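Local coordinates for protein tumor necrosis factor ligand superfamily member 13 (PDB 1U5Y) that acts as a homotrimeric cytokine of the tumor necrosis factor family that binds the receptors TACI and BCMA and plays a role in regulating tumor cell growth, at residues Thr65-Gln70 with Ile119-Ala124; Gln70-Glu75 with Thr82-Ile87. One frame throughout, in Å; residues are numbered along the deposited sequence.

In the fold
Both contacts belong to the TNF homology domain, an antiparallel beta sandwich that assembles as a trimer. They share strand 67-76 and the residue Q70, and their centres lie about 13 Å apart. Interaction 1 joins the start of this strand and the two residues before it, 65-70, to the loop 119-124 that follows strand 114-119. Interaction 2 pairs the next part, 70-75, with 82-87 of strand 79-89 in a beta hairpin. Along the chain the hairpin is nested inside the loop closed by interaction 1. In the sheet, strand 67-76 lies between strands 114-119 and 79-89. Both contacts touch a second subunit, so this part of the sheet also contributes to the trimer.

Interaction 1 (Thr65-Gln70 with Ile119-Ala124); sequences TFTMGQ and IPRANA
Bends of M68 at chi2 (-64°) and chi3 (-63°) curl its thioether over toward the loop, where CE meets I119 and A124 while SD meets R121. The R121 chain also bends at chi2 (-123°) and then runs extended beside M68 to T67 and T65. The tightest carbon contact is M68 CE to I119 CG2, 3.4 Å. The two side chains cross at about a right angle. M68 CE also touches A124 CB at 3.9 Å. M68 SD lies 3.7 Å from R121 CG, against the aliphatic part of the arginine. The flat end of R121 lies with one face over the carbonyl of T67. R121 NH2 is 2.9 Å from T67 O, but the angle is too poor for a hydrogen bond. R121 NH1 passes 3.8 Å from T65 CB. In the TNF homology domain fold this contact fastens the loop after strand 114-119 to the start of strand 67-76. P120 is the centre of an inverse gamma turn, and its CD comes 3.1 Å from G69 O. At the backbone angles of G69 a CB would run into the carbonyl O of M68. At the other end of the contact, Q70 CB packs on I119 CD1 at 3.9 Å. The Q70 amide turns to other partners: NE2 hydrogen-bonds to C101 O and S57 OG. T24 OG1 hydrogen-bonds to R121 O and A124 N.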
loop_
_atom_site.group_PDB
_atom_site.type_symbol
_atom_site.label_atom_id
_atom_site.label_comp_id
_atom_site.label_asym_id
_atom_site.label_seq_id
_atom_site.Cartn_x
_atom_site.Cartn_y
_atom_site.Cartn_z
ATOM N N THR A 65 -10.718 0.460 -20.448
ATOM C CA THR A 65 -11.934 -0.246 -20.008
ATOM C C THR A 65 -12.320 0.019 -18.554
ATOM O O THR A 65 -11.466 -0.002 -17.664
ATOM C CB THR A 65 -11.819 -1.789 -20.206
ATOM O OG1 THR A 65 -10.449 -2.198 -20.138
ATOM C CG2 THR A 65 -12.297 -2.228 -21.606
ATOM N N PHE A 66 -13.626 0.229 -18.360
ATOM C CA PHE A 66 -14.296 0.510 -17.069
ATOM C C PHE A 66 -13.454 0.326 -15.808
ATOM O O PHE A 66 -13.283 1.281 -15.041
ATOM C CB PHE A 66 -15.607 -0.307 -16.932
ATOM C CG PHE A 66 -16.468 -0.261 -18.152
ATOM C CD1 PHE A 66 -16.406 -1.282 -19.098
ATOM C CD2 PHE A 66 -17.284 0.833 -18.394
ATOM C CE1 PHE A 66 -17.159 -1.218 -20.269
ATOM C CE2 PHE A 66 -18.057 0.907 -19.560
ATOM C CZ PHE A 66 -17.998 -0.124 -20.499
ATOM N N THR A 67 -12.969 -0.896 -15.589
ATOM C CA THR A 67 -12.130 -1.200 -14.441
ATOM C C THR A 67 -11.020 -2.196 -14.783
ATOM O O THR A 67 -11.172 -3.079 -15.624
ATOM C CB THR A 67 -12.965 -1.746 -13.253
ATOM O OG1 THR A 67 -13.501 -3.027 -13.585
ATOM C CG2 THR A 67 -14.213 -0.898 -12.983
ATOM N N MET A 68 -9.882 -2.000 -14.135
ATOM C CA MET A 68 -8.785 -2.936 -14.161
ATOM C C MET A 68 -8.381 -3.240 -12.720
ATOM O O MET A 68 -8.862 -2.637 -11.769
ATOM C CB MET A 68 -7.606 -2.319 -14.919
ATOM C CG MET A 68 -7.893 -2.050 -16.408
ATOM S SD MET A 68 -8.205 -3.579 -17.321
ATOM C CE MET A 68 -6.662 -4.401 -17.144
ATOM N N GLY A 69 -7.480 -4.187 -12.579
ATOM C CA GLY A 69 -7.044 -4.623 -11.283
ATOM C C GLY A 69 -6.466 -6.005 -11.388
ATOM O O GLY A 69 -6.915 -6.819 -12.193
ATOM N N GLN A 70 -5.525 -6.291 -10.507
ATOM C CA GLN A 70 -4.810 -7.547 -10.504
ATOM C C GLN A 70 -5.322 -8.375 -9.345
ATOM O O GLN A 70 -5.882 -7.816 -8.387
ATOM C CB GLN A 70 -3.307 -7.295 -10.387
ATOM C CG GLN A 70 -2.821 -6.803 -9.054
ATOM C CD GLN A 70 -2.867 -5.308 -8.921
ATOM O OE1 GLN A 70 -3.591 -4.629 -9.662
ATOM N NE2 GLN A 70 -2.083 -4.781 -7.979
ATOM N N ILE A 119 -4.135 -10.438 -14.196
ATOM C CA ILE A 119 -5.062 -9.349 -14.501
ATOM C C ILE A 119 -6.147 -9.945 -15.378
ATOM O O ILE A 119 -5.850 -10.385 -16.478
ATOM C CB ILE A 119 -4.329 -8.205 -15.227
ATOM C CG1 ILE A 119 -3.414 -7.468 -14.258
ATOM C CG2 ILE A 119 -5.337 -7.211 -15.830
ATOM C CD1 ILE A 119 -2.139 -8.191 -13.954
ATOM N N PRO A 120 -7.400 -9.959 -14.928
ATOM C CA PRO A 120 -8.413 -10.768 -15.603
ATOM C C PRO A 120 -9.014 -10.105 -16.861
ATOM O O PRO A 120 -10.226 -10.129 -17.013
ATOM C CB PRO A 120 -9.475 -10.990 -14.500
ATOM C CG PRO A 120 -9.397 -9.754 -13.656
ATOM C CD PRO A 120 -7.988 -9.211 -13.794
ATOM N N ARG A 121 -8.182 -9.532 -17.732
ATOM C CA ARG A 121 -8.553 -9.278 -19.141
ATOM C C ARG A 121 -7.437 -9.782 -20.063
ATOM O O ARG A 121 -6.260 -9.813 -19.686
ATOM C CB ARG A 121 -8.809 -7.780 -19.423
ATOM C CG ARG A 121 -9.458 -6.965 -18.282
ATOM C CD ARG A 121 -10.780 -6.257 -18.659
ATOM N NE ARG A 121 -11.538 -5.832 -17.473
ATOM C CZ ARG A 121 -12.727 -5.214 -17.497
ATOM N NH1 ARG A 121 -13.329 -4.925 -18.651
ATOM N NH2 ARG A 121 -13.321 -4.877 -16.354
ATOM N N ALA A 122 -7.808 -10.164 -21.273
ATOM C CA ALA A 122 -6.839 -10.527 -22.295
ATOM C C ALA A 122 -6.075 -9.285 -22.778
ATOM O O ALA A 122 -6.652 -8.208 -22.917
ATOM C CB ALA A 122 -7.540 -11.220 -23.489
ATOM N N ASN A 123 -4.789 -9.453 -23.063
ATOM C CA ASN A 123 -3.969 -8.401 -23.690
ATOM C C ASN A 123 -4.076 -7.072 -22.979
ATOM O O ASN A 123 -4.238 -6.028 -23.607
ATOM C CB ASN A 123 -4.351 -8.229 -25.171
ATOM C CG ASN A 123 -4.187 -9.506 -25.941
ATOM O OD1 ASN A 123 -3.205 -10.238 -25.734
ATOM N ND2 ASN A 123 -5.146 -9.788 -26.853
ATOM N N ALA A 124 -4.023 -7.141 -21.659
ATOM C CA ALA A 124 -4.109 -5.977 -20.816
ATOM C C ALA A 124 -2.866 -5.130 -21.044
ATOM O O ALA A 124 -1.758 -5.654 -21.147
ATOM C CB ALA A 124 -4.204 -6.394 -19.359
#

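Interaction 2 (Gln70-Glu75 with Thr82-Ile87); sequences QVVSRE and TLFRCI
V72 and F84 meet side by side, with V72 CB 4.0 Å from the centroid of the F84 ring, a CH-pi contact over the face. V72 CG2 also touches F84 CZ at 3.7 Å. With F84 CG between its backbone N and carbonyl carbon (chi1 64°), one ring face is turned to V72, whose CB sits toward the rim. V71 reaches T82 diagonally through methyl groups, CG1 to CG2, and their side chains cross at about a right angle. V71 CG2 also sits over the centre of one face of the R85 guanidinium, 3.7 Å from CZ. V72 and F84 form a hydrogen-bonded antiparallel pair, V71 and R85 a non-hydrogen-bonded one. V72 N donates to F84 O at 2.9 Å, with an angle of 165° at the hydrogen. C86 N donates to Q70 O at 3.0 Å. The strands form an antiparallel hairpin, interrupted by a classic beta bulge: two residues, L83 and F84, stand opposite the single residue V72. V72 O therefore takes two bonds, from L83 N at 2.9 Å and from F84 N at 3.3 Å. The L83 bond lies in the carbonyl plane, whereas the F84 donor is tilted 15° from it. From the bulge, L83 CD2 reaches R74 CB at 4.1 Å. The charged end of R74 pairs with E81 in a salt bridge. Farther out, the C86-C101 disulfide ties the hairpin to strand 99-109. The outer strand also meets another copy of the protein: R85 O accepts from Q58 NE2 of the second subunit, and F84 packs on F134 of that subunit.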
loop_
_atom_site.group_PDB
_atom_site.type_symbol
_atom_site.label_atom_id
_atom_site.label_comp_id
_atom_site.label_asym_id
_atom_site.label_seq_id
_atom_site.Cartn_x
_atom_site.Cartn_y
_atom_site.Cartn_z
ATOM N N GLN A 70 -5.525 -6.291 -10.507
ATOM C CA GLN A 70 -4.810 -7.547 -10.504
ATOM C C GLN A 70 -5.322 -8.375 -9.345
ATOM O O GLN A 70 -5.882 -7.816 -8.387
ATOM C CB GLN A 70 -3.307 -7.295 -10.387
ATOM C CG GLN A 70 -2.821 -6.803 -9.054
ATOM C CD GLN A 70 -2.867 -5.308 -8.921
ATOM O OE1 GLN A 70 -3.591 -4.629 -9.662
ATOM N NE2 GLN A 70 -2.083 -4.781 -7.979
ATOM N N VAL A 71 -5.144 -9.694 -9.457
ATOM C CA VAL A 71 -5.520 -10.681 -8.438
ATOM C C VAL A 71 -4.277 -11.472 -8.010
ATOM O O VAL A 71 -3.591 -12.069 -8.833
ATOM C CB VAL A 71 -6.549 -11.698 -8.988
ATOM C CG1 VAL A 71 -7.035 -12.659 -7.870
ATOM C CG2 VAL A 71 -7.723 -10.977 -9.625
ATOM N N VAL A 72 -3.970 -11.448 -6.725
ATOM C CA VAL A 72 -2.870 -12.231 -6.189
ATOM C C VAL A 72 -3.456 -13.438 -5.487
ATOM O O VAL A 72 -4.302 -13.296 -4.608
ATOM C CB VAL A 72 -2.025 -11.381 -5.227
ATOM C CG1 VAL A 72 -0.843 -12.174 -4.689
ATOM C CG2 VAL A 72 -1.532 -10.118 -5.954
ATOM N N SER A 73 -3.035 -14.624 -5.905
ATOM C CA SER A 73 -3.541 -15.875 -5.355
ATOM C C SER A 73 -2.394 -16.838 -5.108
ATOM O O SER A 73 -1.316 -16.703 -5.686
ATOM C CB SER A 73 -4.586 -16.543 -6.287
ATOM O OG SER A 73 -4.774 -15.824 -7.484
ATOM N N ARG A 74 -2.654 -17.802 -4.230
ATOM C CA ARG A 74 -1.729 -18.860 -3.896
ATOM C C ARG A 74 -2.305 -20.210 -4.327
ATOM O O ARG A 74 -3.367 -20.602 -3.862
ATOM C CB ARG A 74 -1.522 -18.862 -2.390
ATOM C CG ARG A 74 -0.973 -20.151 -1.850
ATOM C CD ARG A 74 -0.489 -20.048 -0.442
ATOM N NE ARG A 74 -1.542 -19.648 0.473
ATOM C CZ ARG A 74 -2.435 -20.461 0.997
ATOM N NH1 ARG A 74 -2.442 -21.767 0.718
ATOM N NH2 ARG A 74 -3.344 -19.951 1.809
ATOM N N GLU A 75 -1.622 -20.903 -5.222
ATOM C CA GLU A 75 -1.949 -22.294 -5.536
ATOM C C GLU A 75 -1.173 -23.222 -4.611
ATOM O O GLU A 75 0.047 -23.111 -4.505
ATOM C CB GLU A 75 -1.616 -22.618 -6.993
ATOM C CG GLU A 75 -2.517 -21.888 -7.975
ATOM C CD GLU A 75 -2.178 -22.157 -9.429
ATOM O OE1 GLU A 75 -1.406 -23.106 -9.706
ATOM O OE2 GLU A 75 -2.699 -21.409 -10.292
ATOM N N THR A 82 -7.546 -17.051 -3.421
ATOM C CA THR A 82 -7.285 -15.601 -3.598
ATOM C C THR A 82 -6.843 -14.959 -2.272
ATOM O O THR A 82 -7.522 -15.093 -1.252
ATOM C CB THR A 82 -8.558 -14.891 -4.111
ATOM O OG1 THR A 82 -8.923 -15.415 -5.393
ATOM C CG2 THR A 82 -8.312 -13.377 -4.376
ATOM N N LEU A 83 -5.707 -14.277 -2.292
ATOM C CA LEU A 83 -5.180 -13.598 -1.117
ATOM C C LEU A 83 -5.718 -12.175 -1.080
ATOM O O LEU A 83 -6.284 -11.747 -0.069
ATOM C CB LEU A 83 -3.638 -13.550 -1.162
ATOM C CG LEU A 83 -2.945 -14.881 -1.404
ATOM C CD1 LEU A 83 -1.440 -14.705 -1.235
ATOM C CD2 LEU A 83 -3.523 -15.934 -0.423
ATOM N N PHE A 84 -5.533 -11.451 -2.187
ATOM C CA PHE A 84 -6.096 -10.122 -2.312
ATOM C C PHE A 84 -6.174 -9.643 -3.730
ATOM O O PHE A 84 -5.541 -10.178 -4.626
ATOM C CB PHE A 84 -5.308 -9.104 -1.481
ATOM C CG PHE A 84 -3.884 -8.900 -1.926
ATOM C CD1 PHE A 84 -3.561 -7.904 -2.824
ATOM C CD2 PHE A 84 -2.860 -9.673 -1.400
ATOM C CE1 PHE A 84 -2.237 -7.709 -3.224
ATOM C CE2 PHE A 84 -1.532 -9.478 -1.787
ATOM C CZ PHE A 84 -1.217 -8.503 -2.688
ATOM N N ARG A 85 -6.966 -8.602 -3.913
ATOM C CA ARG A 85 -7.227 -8.047 -5.225
ATOM C C ARG A 85 -7.256 -6.524 -5.144
ATOM O O ARG A 85 -7.729 -5.942 -4.164
ATOM C CB ARG A 85 -8.537 -8.635 -5.779
ATOM C CG ARG A 85 -9.574 -7.640 -6.207
ATOM C CD ARG A 85 -10.587 -8.151 -7.216
ATOM N NE ARG A 85 -10.767 -9.600 -7.216
ATOM C CZ ARG A 85 -11.067 -10.307 -8.303
ATOM N NH1 ARG A 85 -11.214 -9.704 -9.484
ATOM N NH2 ARG A 85 -11.221 -11.628 -8.217
ATOM N N CYS A 86 -6.725 -5.891 -6.179
ATOM C CA CYS A 86 -6.745 -4.451 -6.283
ATOM C C CYS A 86 -7.721 -4.123 -7.399
ATOM O O CYS A 86 -7.665 -4.713 -8.475
ATOM C CB CYS A 86 -5.351 -3.946 -6.609
ATOM S SG CYS A 86 -5.181 -2.166 -6.487
ATOM N N ILE A 87 -8.633 -3.203 -7.150
ATOM C CA ILE A 87 -9.566 -2.769 -8.178
ATOM C C ILE A 87 -9.452 -1.262 -8.379
ATOM O O ILE A 87 -9.452 -0.472 -7.415
ATOM C CB ILE A 87 -11.011 -3.147 -7.804
ATOM C CG1 ILE A 87 -11.150 -4.674 -7.763
ATOM C CG2 ILE A 87 -11.981 -2.582 -8.815
ATOM C CD1 ILE A 87 -12.357 -5.189 -7.016
#